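Long-range contact in beta-galactoside alpha-2,6-sialyltransferase (Photobacterium sp., PDB 2Z4T), which probably transfers sialic acid from a CMP-activated donor to the 6-position of a galactoside acceptor such as lactose: residues A[50-64]-A[88-100]. Sequence-based numbering, arbitrary orientation.
Sequences ISFTKHSWVQTCGTQ and EKYCFDFNGVSNK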
ATOM      1  N   ILE A  50     -28.043  -2.376 -39.617  1.00 68.73           N
ATOM      2  CA  ILE A  50     -27.972  -3.878 -39.475  1.00 67.22           C
ATOM      3  C   ILE A  50     -29.181  -4.784 -39.055  1.00 65.94           C
ATOM      4  O   ILE A  50     -29.570  -4.821 -37.891  1.00 66.30           O
ATOM      5  CB  ILE A  50     -26.623  -4.362 -38.844  1.00 67.38           C
ATOM      6  CG1 ILE A  50     -26.234  -5.722 -39.431  1.00 67.73           C
ATOM      7  CG2 ILE A  50     -26.649  -4.334 -37.295  1.00 67.72           C
ATOM      8  CD1 ILE A  50     -26.021  -5.693 -40.933  1.00 68.11           C
ATOM      9  N   SER A  51     -29.684  -5.573 -40.010  1.00 63.73           N
ATOM     10  CA  SER A  51     -30.811  -6.497 -39.798  1.00 61.45           C
ATOM     11  C   SER A  51     -30.556  -7.886 -40.437  1.00 59.82           C
ATOM     12  O   SER A  51     -30.227  -7.972 -41.627  1.00 59.53           O
ATOM     13  CB  SER A  51     -32.094  -5.872 -40.379  1.00 61.85           C
ATOM     14  OG  SER A  51     -33.246  -6.666 -40.136  1.00 61.21           O
ATOM     15  N   PHE A  52     -30.729  -8.964 -39.665  1.00 57.39           N
ATOM     16  CA  PHE A  52     -30.325 -10.308 -40.113  1.00 55.13           C
ATOM     17  C   PHE A  52     -31.450 -11.209 -40.605  1.00 54.31           C
ATOM     18  O   PHE A  52     -32.477 -11.327 -39.971  1.00 54.08           O
ATOM     19  CB  PHE A  52     -29.527 -11.025 -39.022  1.00 54.28           C
ATOM     20  CG  PHE A  52     -28.141 -10.478 -38.827  1.00 53.27           C
ATOM     21  CD1 PHE A  52     -27.103 -10.866 -39.667  1.00 51.86           C
ATOM     22  CD2 PHE A  52     -27.871  -9.572 -37.805  1.00 51.77           C
ATOM     23  CE1 PHE A  52     -25.824 -10.351 -39.493  1.00 51.75           C
ATOM     24  CE2 PHE A  52     -26.588  -9.060 -37.622  1.00 51.30           C
ATOM     25  CZ  PHE A  52     -25.565  -9.447 -38.466  1.00 51.34           C
ATOM     26  N   THR A  53     -31.219 -11.864 -41.732  1.00 53.56           N
ATOM     27  CA  THR A  53     -32.154 -12.823 -42.297  1.00 53.41           C
ATOM     28  C   THR A  53     -32.061 -14.211 -41.619  1.00 53.18           C
ATOM     29  O   THR A  53     -33.064 -14.750 -41.152  1.00 52.83           O
ATOM     30  CB  THR A  53     -31.890 -12.972 -43.809  1.00 53.41           C
ATOM     31  OG1 THR A  53     -32.014 -11.695 -44.442  1.00 54.10           O
ATOM     32  CG2 THR A  53     -32.861 -13.956 -44.450  1.00 53.84           C
ATOM     33  N   LYS A  54     -30.854 -14.787 -41.655  1.00 52.63           N
ATOM     34  CA  LYS A  54     -30.443 -16.017 -40.977  1.00 51.77           C
ATOM     35  C   LYS A  54     -29.601 -15.314 -39.909  1.00 50.28           C
ATOM     36  O   LYS A  54     -29.000 -14.295 -40.238  1.00 50.27           O
ATOM     37  CB  LYS A  54     -29.682 -16.881 -41.971  1.00 51.89           C
ATOM     38  CG  LYS A  54     -30.593 -17.476 -43.051  1.00 52.99           C
ATOM     39  CD  LYS A  54     -29.873 -17.880 -44.359  1.00 53.82           C
ATOM     40  CE  LYS A  54     -29.174 -19.265 -44.284  1.00 57.56           C
ATOM     41  NZ  LYS A  54     -30.030 -20.477 -43.972  1.00 59.32           N
ATOM     42  N   HIS A  55     -29.402 -15.838 -38.702  1.00 48.36           N
ATOM     43  CA  HIS A  55     -28.150 -16.367 -38.224  1.00 46.57           C
ATOM     44  C   HIS A  55     -28.014 -17.680 -37.454  1.00 45.20           C
ATOM     45  O   HIS A  55     -28.946 -18.471 -37.318  1.00 45.04           O
ATOM     46  CB  HIS A  55     -27.764 -15.315 -37.178  1.00 47.15           C
ATOM     47  CG  HIS A  55     -28.546 -15.446 -35.901  1.00 49.01           C
ATOM     48  ND1 HIS A  55     -29.927 -15.459 -35.868  1.00 50.92           N
ATOM     49  CD2 HIS A  55     -28.141 -15.637 -34.624  1.00 50.41           C
ATOM     50  CE1 HIS A  55     -30.338 -15.631 -34.624  1.00 50.77           C
ATOM     51  NE2 HIS A  55     -29.273 -15.741 -33.848  1.00 50.47           N
ATOM     52  N   SER A  56     -26.811 -17.853 -36.902  1.00 43.37           N
ATOM     53  CA  SER A  56     -26.464 -18.990 -36.050  1.00 41.66           C
ATOM     54  C   SER A  56     -25.444 -18.598 -34.980  1.00 40.81           C
ATOM     55  O   SER A  56     -24.509 -17.833 -35.250  1.00 40.07           O
ATOM     56  CB  SER A  56     -25.913 -20.159 -36.886  1.00 41.61           C
ATOM     57  OG  SER A  56     -24.629 -19.864 -37.438  1.00 39.89           O
ATOM     58  N   TRP A  57     -25.659 -19.119 -33.770  1.00 39.69           N
ATOM     59  CA  TRP A  57     -24.662 -19.128 -32.692  1.00 38.91           C
ATOM     60  C   TRP A  57     -24.292 -20.578 -32.368  1.00 38.53           C
ATOM     61  O   TRP A  57     -25.168 -21.447 -32.267  1.00 38.47           O
ATOM     62  CB  TRP A  57     -25.202 -18.487 -31.432  1.00 38.44           C
ATOM     63  CG  TRP A  57     -25.068 -17.009 -31.350  1.00 38.86           C
ATOM     64  CD1 TRP A  57     -26.080 -16.090 -31.432  1.00 37.58           C
ATOM     65  CD2 TRP A  57     -23.855 -16.259 -31.121  1.00 38.43           C
ATOM     66  NE1 TRP A  57     -25.570 -14.821 -31.266  1.00 38.30           N
ATOM     67  CE2 TRP A  57     -24.214 -14.894 -31.076  1.00 37.67           C
ATOM     68  CE3 TRP A  57     -22.504 -16.612 -30.961  1.00 38.25           C
ATOM     69  CZ2 TRP A  57     -23.267 -13.872 -30.895  1.00 37.75           C
ATOM     70  CZ3 TRP A  57     -21.558 -15.590 -30.755  1.00 38.46           C
ATOM     71  CH2 TRP A  57     -21.953 -14.236 -30.728  1.00 37.78           C
ATOM     72  N   VAL A  58     -22.999 -20.845 -32.212  1.00 37.85           N
ATOM     73  CA  VAL A  58     -22.539 -22.210 -31.990  1.00 37.25           C
ATOM     74  C   VAL A  58     -21.413 -22.243 -30.966  1.00 37.65           C
ATOM     75  O   VAL A  58     -20.401 -21.545 -31.101  1.00 37.40           O
ATOM     76  CB  VAL A  58     -22.076 -22.885 -33.295  1.00 36.99           C
ATOM     77  CG1 VAL A  58     -21.497 -24.277 -33.000  1.00 37.10           C
ATOM     78  CG2 VAL A  58     -23.221 -22.989 -34.285  1.00 36.06           C
ATOM     79  N   GLN A  59     -21.588 -23.057 -29.928  1.00 38.13           N
ATOM     80  CA  GLN A  59     -20.490 -23.279 -29.010  1.00 38.17           C
ATOM     81  C   GLN A  59     -19.468 -24.168 -29.697  1.00 38.22           C
ATOM     82  O   GLN A  59     -19.773 -25.239 -30.230  1.00 38.18           O
ATOM     83  CB  GLN A  59     -20.931 -23.882 -27.694  1.00 38.06           C
ATOM     84  CG  GLN A  59     -19.783 -23.944 -26.714  1.00 37.69           C
ATOM     85  CD  GLN A  59     -20.183 -24.500 -25.383  1.00 39.44           C
ATOM     86  OE1 GLN A  59     -19.382 -25.157 -24.716  1.00 42.16           O
ATOM     87  NE2 GLN A  59     -21.418 -24.241 -24.977  1.00 37.94           N
ATOM     88  N   THR A  60     -18.242 -23.706 -29.645  1.00 38.27           N
ATOM     89  CA  THR A  60     -17.235 -24.162 -30.542  1.00 39.21           C
ATOM     90  C   THR A  60     -16.012 -24.716 -29.787  1.00 39.40           C
ATOM     91  O   THR A  60     -15.217 -25.468 -30.333  1.00 39.14           O
ATOM     92  CB  THR A  60     -16.993 -22.999 -31.527  1.00 39.55           C
ATOM     93  OG1 THR A  60     -17.542 -23.368 -32.800  1.00 41.16           O
ATOM     94  CG2 THR A  60     -15.586 -22.618 -31.649  1.00 39.67           C
ATOM     95  N   CYS A  61     -15.904 -24.376 -28.510  1.00 39.62           N
ATOM     96  CA  CYS A  61     -14.945 -25.009 -27.646  1.00 40.76           C
ATOM     97  C   CYS A  61     -15.432 -24.828 -26.219  1.00 41.10           C
ATOM     98  O   CYS A  61     -16.270 -23.972 -25.957  1.00 41.50           O
ATOM     99  CB  CYS A  61     -13.548 -24.409 -27.842  1.00 41.01           C
ATOM    100  SG  CYS A  61     -13.189 -22.982 -26.820  1.00 42.74           S
ATOM    101  N   GLY A  62     -14.913 -25.638 -25.305  1.00 41.20           N
ATOM    102  CA  GLY A  62     -15.323 -25.596 -23.911  1.00 41.47           C
ATOM    103  C   GLY A  62     -16.034 -26.879 -23.551  1.00 42.04           C
ATOM    104  O   GLY A  62     -16.754 -27.449 -24.363  1.00 41.73           O
ATOM    105  N   THR A  63     -15.835 -27.353 -22.333  1.00 42.53           N
ATOM    106  CA  THR A  63     -16.397 -28.644 -22.006  1.00 43.16           C
ATOM    107  C   THR A  63     -17.888 -28.612 -21.589  1.00 43.73           C
ATOM    108  O   THR A  63     -18.674 -29.366 -22.129  1.00 43.90           O
ATOM    109  CB  THR A  63     -15.452 -29.533 -21.133  1.00 43.03           C
ATOM    110  OG1 THR A  63     -16.136 -29.995 -19.966  1.00 44.62           O
ATOM    111  CG2 THR A  63     -14.234 -28.807 -20.729  1.00 40.47           C
ATOM    112  N   GLN A  64     -18.280 -27.751 -20.663  1.00 44.88           N
ATOM    113  CA  GLN A  64     -19.697 -27.643 -20.315  1.00 46.43           C
ATOM    114  C   GLN A  64     -20.487 -26.942 -21.419  1.00 46.98           C
ATOM    115  O   GLN A  64     -20.012 -25.987 -22.025  1.00 47.40           O
ATOM    116  CB  GLN A  64     -19.894 -26.951 -18.967  1.00 45.89           C
ATOM    117  CG  GLN A  64     -19.741 -27.902 -17.781  1.00 47.32           C
ATOM    118  CD  GLN A  64     -19.844 -27.189 -16.429  1.00 48.43           C
ATOM    119  OE1 GLN A  64     -20.829 -26.502 -16.149  1.00 51.93           O
ATOM    120  NE2 GLN A  64     -18.818 -27.350 -15.583  1.00 48.89           N
ATOM    121  N   GLU A  88     -10.946 -22.124 -17.572  1.00 42.46           N
ATOM    122  CA  GLU A  88     -11.205 -22.742 -18.851  1.00 42.54           C
ATOM    123  C   GLU A  88     -11.748 -21.736 -19.859  1.00 42.66           C
ATOM    124  O   GLU A  88     -12.608 -20.931 -19.522  1.00 41.99           O
ATOM    125  CB  GLU A  88     -12.201 -23.897 -18.688  1.00 42.10           C
ATOM    126  CG  GLU A  88     -12.333 -24.702 -19.961  1.00 42.77           C
ATOM    127  CD  GLU A  88     -13.424 -25.769 -19.928  1.00 42.78           C
ATOM    128  OE1 GLU A  88     -13.509 -26.499 -20.938  1.00 40.63           O
ATOM    129  OE2 GLU A  88     -14.196 -25.859 -18.939  1.00 42.08           O
ATOM    130  N   LYS A  89     -11.254 -21.825 -21.094  1.00 43.18           N
ATOM    131  CA  LYS A  89     -11.749 -21.019 -22.207  1.00 44.63           C
ATOM    132  C   LYS A  89     -12.954 -21.656 -22.882  1.00 43.84           C
ATOM    133  O   LYS A  89     -12.993 -22.876 -23.077  1.00 44.00           O
ATOM    134  CB  LYS A  89     -10.623 -20.726 -23.231  1.00 45.09           C
ATOM    135  CG  LYS A  89      -9.519 -19.796 -22.621  1.00 46.92           C
ATOM    136  CD  LYS A  89      -8.342 -19.492 -23.570  1.00 47.08           C
ATOM    137  CE  LYS A  89      -7.204 -18.723 -22.845  1.00 48.67           C
ATOM    138  NZ  LYS A  89      -6.629 -19.545 -21.741  1.00 50.02           N
ATOM    139  N   TYR A  90     -13.943 -20.819 -23.201  1.00 43.18           N
ATOM    140  CA  TYR A  90     -15.144 -21.230 -23.941  1.00 42.82           C
ATOM    141  C   TYR A  90     -15.241 -20.410 -25.234  1.00 42.74           C
ATOM    142  O   TYR A  90     -14.973 -19.207 -25.218  1.00 43.03           O
ATOM    143  CB  TYR A  90     -16.410 -21.096 -23.060  1.00 42.43           C
ATOM    144  CG  TYR A  90     -16.541 -22.247 -22.094  1.00 42.36           C
ATOM    145  CD1 TYR A  90     -15.771 -22.299 -20.939  1.00 41.98           C
ATOM    146  CD2 TYR A  90     -17.388 -23.322 -22.372  1.00 42.44           C
ATOM    147  CE1 TYR A  90     -15.846 -23.385 -20.074  1.00 43.51           C
ATOM    148  CE2 TYR A  90     -17.474 -24.411 -21.518  1.00 41.82           C
ATOM    149  CZ  TYR A  90     -16.709 -24.442 -20.375  1.00 42.56           C
ATOM    150  OH  TYR A  90     -16.793 -25.520 -19.539  1.00 40.90           O
ATOM    151  N   CYS A  91     -15.603 -21.062 -26.339  1.00 42.15           N
ATOM    152  CA  CYS A  91     -15.684 -20.407 -27.644  1.00 41.80           C
ATOM    153  C   CYS A  91     -17.087 -20.461 -28.237  1.00 41.75           C
ATOM    154  O   CYS A  91     -17.782 -21.477 -28.135  1.00 41.47           O
ATOM    155  CB  CYS A  91     -14.768 -21.089 -28.642  1.00 42.16           C
ATOM    156  SG  CYS A  91     -13.091 -21.379 -28.117  1.00 43.05           S
ATOM    157  N   PHE A  92     -17.473 -19.368 -28.894  1.00 41.78           N
ATOM    158  CA  PHE A  92     -18.771 -19.240 -29.558  1.00 41.47           C
ATOM    159  C   PHE A  92     -18.581 -18.552 -30.902  1.00 41.96           C
ATOM    160  O   PHE A  92     -17.949 -17.489 -30.989  1.00 42.62           O
ATOM    161  CB  PHE A  92     -19.755 -18.468 -28.667  1.00 41.10           C
ATOM    162  CG  PHE A  92     -19.966 -19.103 -27.324  1.00 40.85           C
ATOM    163  CD1 PHE A  92     -19.189 -18.732 -26.240  1.00 40.79           C
ATOM    164  CD2 PHE A  92     -20.901 -20.119 -27.159  1.00 41.62           C
ATOM    165  CE1 PHE A  92     -19.355 -19.335 -24.989  1.00 41.75           C
ATOM    166  CE2 PHE A  92     -21.076 -20.739 -25.911  1.00 42.20           C
ATOM    167  CZ  PHE A  92     -20.300 -20.347 -24.825  1.00 41.70           C
ATOM    168  N   ASP A  93     -19.105 -19.162 -31.954  1.00 41.92           N
ATOM    169  CA  ASP A  93     -18.983 -18.590 -33.287  1.00 42.22           C
ATOM    170  C   ASP A  93     -20.324 -18.093 -33.772  1.00 42.13           C
ATOM    171  O   ASP A  93     -21.260 -18.884 -33.896  1.00 42.23           O
ATOM    172  CB  ASP A  93     -18.477 -19.645 -34.273  1.00 42.41           C
ATOM    173  CG  ASP A  93     -17.089 -20.154 -33.935  1.00 42.92           C
ATOM    174  OD1 ASP A  93     -16.487 -20.789 -34.830  1.00 43.56           O
ATOM    175  OD2 ASP A  93     -16.618 -19.943 -32.797  1.00 41.70           O
ATOM    176  N   PHE A  94     -20.414 -16.799 -34.066  1.00 42.06           N
ATOM    177  CA  PHE A  94     -21.625 -16.213 -34.666  1.00 42.08           C
ATOM    178  C   PHE A  94     -21.502 -16.134 -36.182  1.00 41.78           C
ATOM    179  O   PHE A  94     -20.480 -15.672 -36.696  1.00 41.65           O
ATOM    180  CB  PHE A  94     -21.880 -14.812 -34.092  1.00 42.18           C
ATOM    181  CG  PHE A  94     -22.919 -14.007 -34.846  1.00 43.74           C
ATOM    182  CD1 PHE A  94     -24.267 -14.102 -34.518  1.00 44.52           C
ATOM    183  CD2 PHE A  94     -22.541 -13.113 -35.859  1.00 44.01           C
ATOM    184  CE1 PHE A  94     -25.229 -13.343 -35.214  1.00 45.91           C
ATOM    185  CE2 PHE A  94     -23.503 -12.357 -36.551  1.00 44.24           C
ATOM    186  CZ  PHE A  94     -24.839 -12.471 -36.228  1.00 43.39           C
ATOM    187  N   ASN A  95     -22.537 -16.574 -36.893  1.00 41.79           N
ATOM    188  CA  ASN A  95     -22.652 -16.321 -38.340  1.00 41.96           C
ATOM    189  C   ASN A  95     -23.962 -15.631 -38.663  1.00 42.34           C
ATOM    190  O   ASN A  95     -25.009 -16.019 -38.149  1.00 42.16           O
ATOM    191  CB  ASN A  95     -22.551 -17.606 -39.168  1.00 41.22           C
ATOM    192  CG  ASN A  95     -21.119 -18.092 -39.335  1.00 42.77           C
ATOM    193  OD1 ASN A  95     -20.369 -17.589 -40.170  1.00 41.21           O
ATOM    194  ND2 ASN A  95     -20.733 -19.092 -38.532  1.00 43.78           N
ATOM    195  N   GLY A  96     -23.911 -14.623 -39.527  1.00 42.96           N
ATOM    196  CA  GLY A  96     -25.126 -13.969 -39.989  1.00 43.40           C
ATOM    197  C   GLY A  96     -25.118 -13.541 -41.442  1.00 44.04           C
ATOM    198  O   GLY A  96     -24.064 -13.279 -42.039  1.00 43.43           O
ATOM    199  N   VAL A  97     -26.312 -13.491 -42.018  1.00 44.59           N
ATOM    200  CA  VAL A  97     -26.511 -12.879 -43.313  1.00 45.55           C
ATOM    201  C   VAL A  97     -27.495 -11.730 -43.148  1.00 46.30           C
ATOM    202  O   VAL A  97     -28.625 -11.930 -42.719  1.00 46.61           O
ATOM    203  CB  VAL A  97     -27.050 -13.874 -44.338  1.00 45.51           C
ATOM    204  CG1 VAL A  97     -27.135 -13.201 -45.726  1.00 46.52           C
ATOM    205  CG2 VAL A  97     -26.167 -15.106 -44.387  1.00 44.80           C
ATOM    206  N   SER A  98     -27.063 -10.522 -43.465  1.00 47.41           N
ATOM    207  CA  SER A  98     -27.948  -9.376 -43.344  1.00 48.54           C
ATOM    208  C   SER A  98     -29.049  -9.425 -44.408  1.00 49.43           C
ATOM    209  O   SER A  98     -29.067 -10.302 -45.288  1.00 49.43           O
ATOM    210  CB  SER A  98     -27.171  -8.057 -43.404  1.00 48.27           C
ATOM    211  OG  SER A  98     -26.618  -7.840 -44.691  1.00 48.90           O
ATOM    212  N   ASN A  99     -29.989  -8.495 -44.308  1.00 50.52           N
ATOM    213  CA  ASN A  99     -31.014  -8.361 -45.340  1.00 51.94           C
ATOM    214  C   ASN A  99     -30.425  -7.792 -46.653  1.00 51.66           C
ATOM    215  O   ASN A  99     -31.111  -7.732 -47.674  1.00 51.39           O
ATOM    216  CB  ASN A  99     -32.204  -7.539 -44.817  1.00 52.42           C
ATOM    217  CG  ASN A  99     -31.807  -6.140 -44.337  1.00 55.02           C
ATOM    218  OD1 ASN A  99     -32.524  -5.184 -44.614  1.00 60.05           O
ATOM    219  ND2 ASN A  99     -30.680  -6.010 -43.621  1.00 55.87           N
ATOM    220  N   LYS A 100     -29.125  -7.475 -46.615  1.00 51.58           N
ATOM    221  CA  LYS A 100     -28.424  -6.743 -47.672  1.00 51.43           C
ATOM    222  C   LYS A 100     -27.633  -7.455 -48.812  1.00 51.25           C
ATOM    223  O   LYS A 100     -27.017  -6.742 -49.580  1.00 52.00           O
ATOM    224  CB  LYS A 100     -27.543  -5.654 -47.052  1.00 51.42           C
ATOM    225  CG  LYS A 100     -28.297  -4.655 -46.169  1.00 52.42           C
ATOM    226  CD  LYS A 100     -28.436  -3.286 -46.828  1.00 52.46           C
ATOM    227  CE  LYS A 100     -27.290  -2.348 -46.425  1.00 53.62           C
ATOM    228  NZ  LYS A 100     -27.325  -1.092 -47.219  1.00 52.45           N
TER
HETATM  229  O   HOH W   1     -22.246 -19.941 -36.048  1.00 24.53           O
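Trp57 and Phe94 pair on one face of two antiparallel strands, 55-61 and 88-98, in the N-terminal immunoglobulin-like beta-sandwich, far from the CMP and lactose sites of the GT-B part. Strand 88-98 is shared: its other edge bonds to strand 103-122 through Tyr90, Phe92, Phe94 and Gly96. Across this pair, reciprocal backbone bonds join Ser56 to Asn95 and Val58 to Asp93.

One face of the sheet is aromatic and turned to the sandwich interior. Trp57 lays its indole under Phe94, whose CB sits over the six-membered ring, 3.4 Å from the centroid, a CH-pi contact; the indole NE1, buried with the ring, gives its hydrogen to Ile75 O. The Phe94 ring reaches along the strands toward Phe52, because its chi1 of 168° swings CG away from the backbone N, and meets the face of that ring edge-on, planes at 83° and centroids 5.4 Å apart, while Pro44 and Ile45 also touch Phe94. Gly96, with no side chain, lets the Phe52 ring lie against its backbone, Phe52 CE1 3.7 Å from Gly96 CA.

The other face is mixed: beside Val58 and Val97, a water accepts from Asn95 ND2, donates to Asp93 O, and is hydrogen-bonded to Ser56 OG. At the far end Thr60 and Cys61 both stand opposite Cys91, a classic beta bulge: Cys91 O takes a bond from Thr60 N at 2.7 Å and a weak one from Cys61 N. Beyond it, Gly62 lays its CA over the face of Tyr90, 3.7 Å from the ring centroid, at backbone angles that only glycine takes comfortably, and Tyr90 OH accepts from Gln64 N at 2.9 Å. The bulge is locked covalently by the disulfide, Cys61 SG to Cys91 SG at 2.1 Å, with a chi3 of 71°.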